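Long-range contact in tartrate dehydrogenase/decarboxylase (Pseudomonas putida, PDB 3FLK), which oxidises tartrate with NAD(+), converts meso-tartrate to D-glycerate and oxidatively decarboxylates D-malate to pyruvate: residues E40-S48 against M59-Y70. The protein carries 1 engineered substitution. Numbering follows the deposited sequence.
With SO4 (sulfate ion), chain L.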
loop_
_atom_site.group_PDB
_atom_site.type_symbol
_atom_site.label_atom_id
_atom_site.label_comp_id
_atom_site.label_asym_id
_atom_site.label_seq_id
_atom_site.Cartn_x
_atom_site.Cartn_y
_atom_site.Cartn_z
ATOM N N GLU A 40 15.177 -15.608 31.687
ATOM C CA GLU A 40 16.460 -16.174 31.286
ATOM C C GLU A 40 16.616 -16.082 29.773
ATOM O O GLU A 40 15.786 -16.601 29.025
ATOM C CB GLU A 40 16.588 -17.626 31.760
ATOM C CG GLU A 40 17.997 -18.202 31.635
ATOM C CD GLU A 40 18.143 -19.583 32.262
ATOM O OE1 GLU A 40 17.126 -20.303 32.402
ATOM O OE2 GLU A 40 19.289 -19.954 32.609
ATOM N N PHE A 41 17.679 -15.413 29.335
ATOM C CA PHE A 41 17.937 -15.200 27.915
ATOM C C PHE A 41 19.048 -16.104 27.395
ATOM O O PHE A 41 20.117 -16.205 28.003
ATOM C CB PHE A 41 18.299 -13.734 27.646
ATOM C CG PHE A 41 17.190 -12.764 27.953
ATOM C CD1 PHE A 41 16.289 -12.385 26.966
ATOM C CD2 PHE A 41 17.052 -12.221 29.230
ATOM C CE1 PHE A 41 15.258 -11.487 27.244
ATOM C CE2 PHE A 41 16.027 -11.322 29.517
ATOM C CZ PHE A 41 15.128 -10.954 28.522
ATOM N N ASP A 42 18.778 -16.764 26.274
ATOM C CA ASP A 42 19.798 -17.490 25.525
ATOM C C ASP A 42 19.873 -16.917 24.115
ATOM O O ASP A 42 18.847 -16.744 23.451
ATOM C CB ASP A 42 19.489 -18.990 25.475
ATOM C CG ASP A 42 19.804 -19.702 26.783
ATOM O OD1 ASP A 42 20.816 -19.360 27.435
ATOM O OD2 ASP A 42 19.042 -20.620 27.153
ATOM N N THR A 43 21.091 -16.621 23.668
ATOM C CA THR A 43 21.308 -15.990 22.371
ATOM C C THR A 43 21.734 -17.013 21.318
ATOM O O THR A 43 22.609 -17.845 21.562
ATOM C CB THR A 43 22.339 -14.842 22.466
ATOM O OG1 THR A 43 21.952 -13.941 23.510
ATOM C CG2 THR A 43 22.423 -14.069 21.152
ATOM N N PHE A 44 21.095 -16.941 20.153
ATOM C CA PHE A 44 21.404 -17.819 19.028
ATOM C C PHE A 44 21.969 -17.015 17.865
ATOM O O PHE A 44 21.455 -15.943 17.533
ATOM C CB PHE A 44 20.157 -18.592 18.589
ATOM C CG PHE A 44 19.622 -19.526 19.639
ATOM C CD1 PHE A 44 20.113 -20.822 19.749
ATOM C CD2 PHE A 44 18.631 -19.109 20.522
ATOM C CE1 PHE A 44 19.622 -21.692 20.716
ATOM C CE2 PHE A 44 18.137 -19.971 21.496
ATOM C CZ PHE A 44 18.634 -21.265 21.592
ATOM N N GLU A 45 23.028 -17.546 17.255
ATOM C CA GLU A 45 23.752 -16.858 16.185
ATOM C C GLU A 45 23.186 -17.164 14.800
ATOM O O GLU A 45 23.522 -16.489 13.825
ATOM C CB GLU A 45 25.245 -17.211 16.228
ATOM C CG GLU A 45 25.925 -16.964 17.576
ATOM C CD GLU A 45 25.939 -15.499 17.977
ATOM O OE1 GLU A 45 26.541 -14.682 17.247
ATOM O OE2 GLU A 45 25.356 -15.166 19.033
ATOM N N TRP A 46 22.334 -18.182 14.714
ATOM C CA TRP A 46 21.719 -18.541 13.437
ATOM C C TRP A 46 20.505 -17.674 13.094
ATOM O O TRP A 46 20.246 -16.670 13.768
ATOM C CB TRP A 46 21.428 -20.044 13.326
ATOM C CG TRP A 46 21.000 -20.741 14.584
ATOM C CD1 TRP A 46 21.808 -21.354 15.497
ATOM C CD2 TRP A 46 19.657 -20.946 15.037
ATOM N NE1 TRP A 46 21.055 -21.911 16.502
ATOM C CE2 TRP A 46 19.730 -21.678 16.243
ATOM C CE3 TRP A 46 18.398 -20.577 14.545
ATOM C CZ2 TRP A 46 18.592 -22.047 16.965
ATOM C CZ3 TRP A 46 17.266 -20.941 15.264
ATOM C CH2 TRP A 46 17.373 -21.670 16.464
ATOM N N ALA A 47 19.769 -18.064 12.052
ATOM C CA ALA A 47 18.747 -17.206 11.439
ATOM C C ALA A 47 19.378 -15.866 11.041
ATOM O O ALA A 47 18.837 -14.785 11.305
ATOM C CB ALA A 47 17.539 -17.018 12.366
ATOM N N SER A 48 20.549 -15.971 10.416
ATOM C CA SER A 48 21.330 -14.829 9.962
ATOM C C SER A 48 22.048 -15.204 8.674
ATOM O O SER A 48 22.262 -16.390 8.390
ATOM C CB SER A 48 22.346 -14.413 11.028
ATOM O OG SER A 48 23.382 -15.377 11.160
HETATM N N MSE A 59 19.381 -21.678 9.015
HETATM C CA MSE A 59 19.261 -22.255 10.353
HETATM C C MSE A 59 19.642 -23.735 10.336
HETATM O O MSE A 59 19.552 -24.378 9.288
HETATM C CB MSE A 59 17.822 -22.125 10.854
HETATM C CG MSE A 59 17.236 -20.738 10.730
HETATM SE SE MSE A 59 15.547 -20.593 11.645
HETATM C CE MSE A 59 14.423 -21.654 10.453
ATOM N N PRO A 60 20.058 -24.285 11.499
ATOM C CA PRO A 60 20.277 -25.729 11.589
ATOM C C PRO A 60 18.977 -26.509 11.384
ATOM O O PRO A 60 17.891 -25.977 11.627
ATOM C CB PRO A 60 20.796 -25.920 13.019
ATOM C CG PRO A 60 20.317 -24.726 13.767
ATOM C CD PRO A 60 20.360 -23.610 12.774
ATOM N N ASP A 61 19.099 -27.758 10.943
ATOM C CA ASP A 61 17.941 -28.607 10.651
ATOM C C ASP A 61 17.016 -28.813 11.854
ATOM O O ASP A 61 15.810 -28.995 11.684
ATOM C CB ASP A 61 18.398 -29.967 10.103
ATOM C CG ASP A 61 18.962 -29.881 8.688
ATOM O OD1 ASP A 61 19.081 -28.765 8.136
ATOM O OD2 ASP A 61 19.288 -30.947 8.121
ATOM N N ASP A 62 17.580 -28.776 13.060
ATOM C CA ASP A 62 16.812 -29.026 14.281
ATOM C C ASP A 62 16.390 -27.748 15.025
ATOM O O ASP A 62 16.194 -27.768 16.242
ATOM C CB ASP A 62 17.585 -29.970 15.214
ATOM C CG ASP A 62 18.864 -29.348 15.765
ATOM O OD1 ASP A 62 19.412 -28.411 15.138
ATOM O OD2 ASP A 62 19.323 -29.806 16.833
ATOM N N TRP A 63 16.233 -26.651 14.284
ATOM C CA TRP A 63 15.886 -25.353 14.875
ATOM C C TRP A 63 14.595 -25.395 15.702
ATOM O O TRP A 63 14.524 -24.788 16.771
ATOM C CB TRP A 63 15.804 -24.260 13.797
ATOM C CG TRP A 63 14.696 -24.466 12.802
ATOM C CD1 TRP A 63 14.779 -25.120 11.607
ATOM C CD2 TRP A 63 13.339 -24.018 12.921
ATOM N NE1 TRP A 63 13.560 -25.107 10.974
ATOM C CE2 TRP A 63 12.657 -24.440 11.760
ATOM C CE3 TRP A 63 12.632 -23.300 13.897
ATOM C CZ2 TRP A 63 11.303 -24.168 11.545
ATOM C CZ3 TRP A 63 11.283 -23.036 13.686
ATOM C CH2 TRP A 63 10.635 -23.467 12.517
ATOM N N ALA A 64 13.593 -26.122 15.206
ATOM C CA ALA A 64 12.280 -26.197 15.850
ATOM C C ALA A 64 12.347 -26.962 17.162
ATOM O O ALA A 64 11.694 -26.590 18.137
ATOM C CB ALA A 64 11.250 -26.828 14.912
ATOM N N GLU A 65 13.141 -28.028 17.170
ATOM C CA GLU A 65 13.416 -28.815 18.368
ATOM C C GLU A 65 14.050 -27.934 19.448
ATOM O O GLU A 65 13.687 -28.022 20.623
ATOM C CB GLU A 65 14.334 -29.989 18.005
ATOM C CG GLU A 65 14.784 -30.871 19.163
ATOM C CD GLU A 65 15.961 -31.759 18.782
ATOM O OE1 GLU A 65 15.755 -32.752 18.044
ATOM O OE2 GLU A 65 17.096 -31.461 19.221
ATOM N N GLN A 66 14.978 -27.074 19.037
ATOM C CA GLN A 66 15.688 -26.193 19.964
ATOM C C GLN A 66 14.800 -25.087 20.533
ATOM O O GLN A 66 14.826 -24.824 21.736
ATOM C CB GLN A 66 16.923 -25.583 19.296
ATOM C CG GLN A 66 18.000 -26.596 18.921
ATOM C CD GLN A 66 19.275 -25.942 18.423
ATOM O OE1 GLN A 66 19.849 -25.081 19.091
ATOM N NE2 GLN A 66 19.731 -26.356 17.247
ATOM N N LEU A 67 14.009 -24.452 19.672
ATOM C CA LEU A 67 13.206 -23.298 20.081
ATOM C C LEU A 67 11.932 -23.653 20.850
ATOM O O LEU A 67 11.394 -22.812 21.573
ATOM C CB LEU A 67 12.883 -22.399 18.884
ATOM C CG LEU A 67 14.058 -21.705 18.187
ATOM C CD1 LEU A 67 13.532 -20.795 17.105
ATOM C CD2 LEU A 67 14.934 -20.922 19.164
ATOM N N LYS A 68 11.459 -24.891 20.703
ATOM C CA LYS A 68 10.287 -25.359 21.454
ATOM C C LYS A 68 10.555 -25.485 22.957
ATOM O O LYS A 68 9.619 -25.568 23.756
ATOM C CB LYS A 68 9.754 -26.678 20.885
ATOM C CG LYS A 68 8.734 -26.492 19.766
ATOM C CD LYS A 68 7.864 -27.732 19.575
ATOM C CE LYS A 68 8.478 -28.722 18.593
ATOM N NZ LYS A 68 8.364 -28.258 17.181
ATOM N N GLN A 69 11.833 -25.480 23.332
ATOM C CA GLN A 69 12.243 -25.516 24.737
ATOM C C GLN A 69 12.148 -24.134 25.394
ATOM O O GLN A 69 12.403 -23.989 26.594
ATOM C CB GLN A 69 13.672 -26.063 24.876
ATOM C CG GLN A 69 13.989 -27.307 24.031
ATOM C CD GLN A 69 12.944 -28.406 24.155
ATOM O OE1 GLN A 69 12.342 -28.817 23.159
ATOM N NE2 GLN A 69 12.715 -28.879 25.378
ATOM N N TYR A 70 11.773 -23.128 24.605
ATOM C CA TYR A 70 11.685 -21.749 25.085
ATOM C C TYR A 70 10.248 -21.247 25.134
ATOM O O TYR A 70 9.390 -21.707 24.377
ATOM C CB TYR A 70 12.562 -20.827 24.228
ATOM C CG TYR A 70 14.037 -21.102 24.389
ATOM C CD1 TYR A 70 14.801 -20.384 25.306
ATOM C CD2 TYR A 70 14.668 -22.095 23.638
ATOM C CE1 TYR A 70 16.156 -20.641 25.468
ATOM C CE2 TYR A 70 16.022 -22.362 23.794
ATOM C CZ TYR A 70 16.760 -21.629 24.709
ATOM O OH TYR A 70 18.099 -21.885 24.868
HETATM S S SO4 L . 22.193 -29.454 11.507
HETATM O O1 SO4 L . 21.970 -28.461 10.459
HETATM O O2 SO4 L . 22.539 -30.731 10.889
HETATM O O3 SO4 L . 23.289 -29.016 12.368
HETATM O O4 SO4 L . 20.983 -29.614 12.309
HETATM O O HOH W 1 22.151 -23.769 18.492
#
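W46 lays one face of its indole against P60, whose CD stands 3.6 Å from the centroid of the five-membered ring, a CH-pi contact only 20° off the ring normal. Followed outward, CB and CG of W46 both meet P60 CD, and the rest of the pyrrole ring lies beneath P60 CD and CG. At the rim, W46 CE3 touches the CG of selenomethionine M59, whose SE makes an oblique Met-aromatic contact; W46 CZ3 reaches W63 CB, and its CH2 ends 3.7 Å from L67 CD2. W46 NE1 donates to a water (2.9 Å) that in turn donates to Q66 OE1 (2.7 Å). The Q66 amide is fixed from its other end, NE2 reaching D62 OD1 from above the carboxylate plane. F44 CB rests on the opposite face of the indole, and with CG anti to the carbonyl carbon (chi1 -64°) the F44 ring presents its edge to the face of Y70 in an offset edge-to-face pair, centroids 5.5 Å apart. Y70 OH donates to D42 OD2 at 2.8 Å, on the anti side and tilted 32° out of the carboxylate plane. With W46 cut back to an alanine, P60 and L67 would probably face a gap, and the water bound to Q66 would lose its indole donor. The contact thus packs strand 39-43, outermost in the sheet of this chain, and the loop after it against helix 63-67 and the residues flanking it, M59, P60 and Y70; W63 and L67 continue onto F97 of helix 94-100.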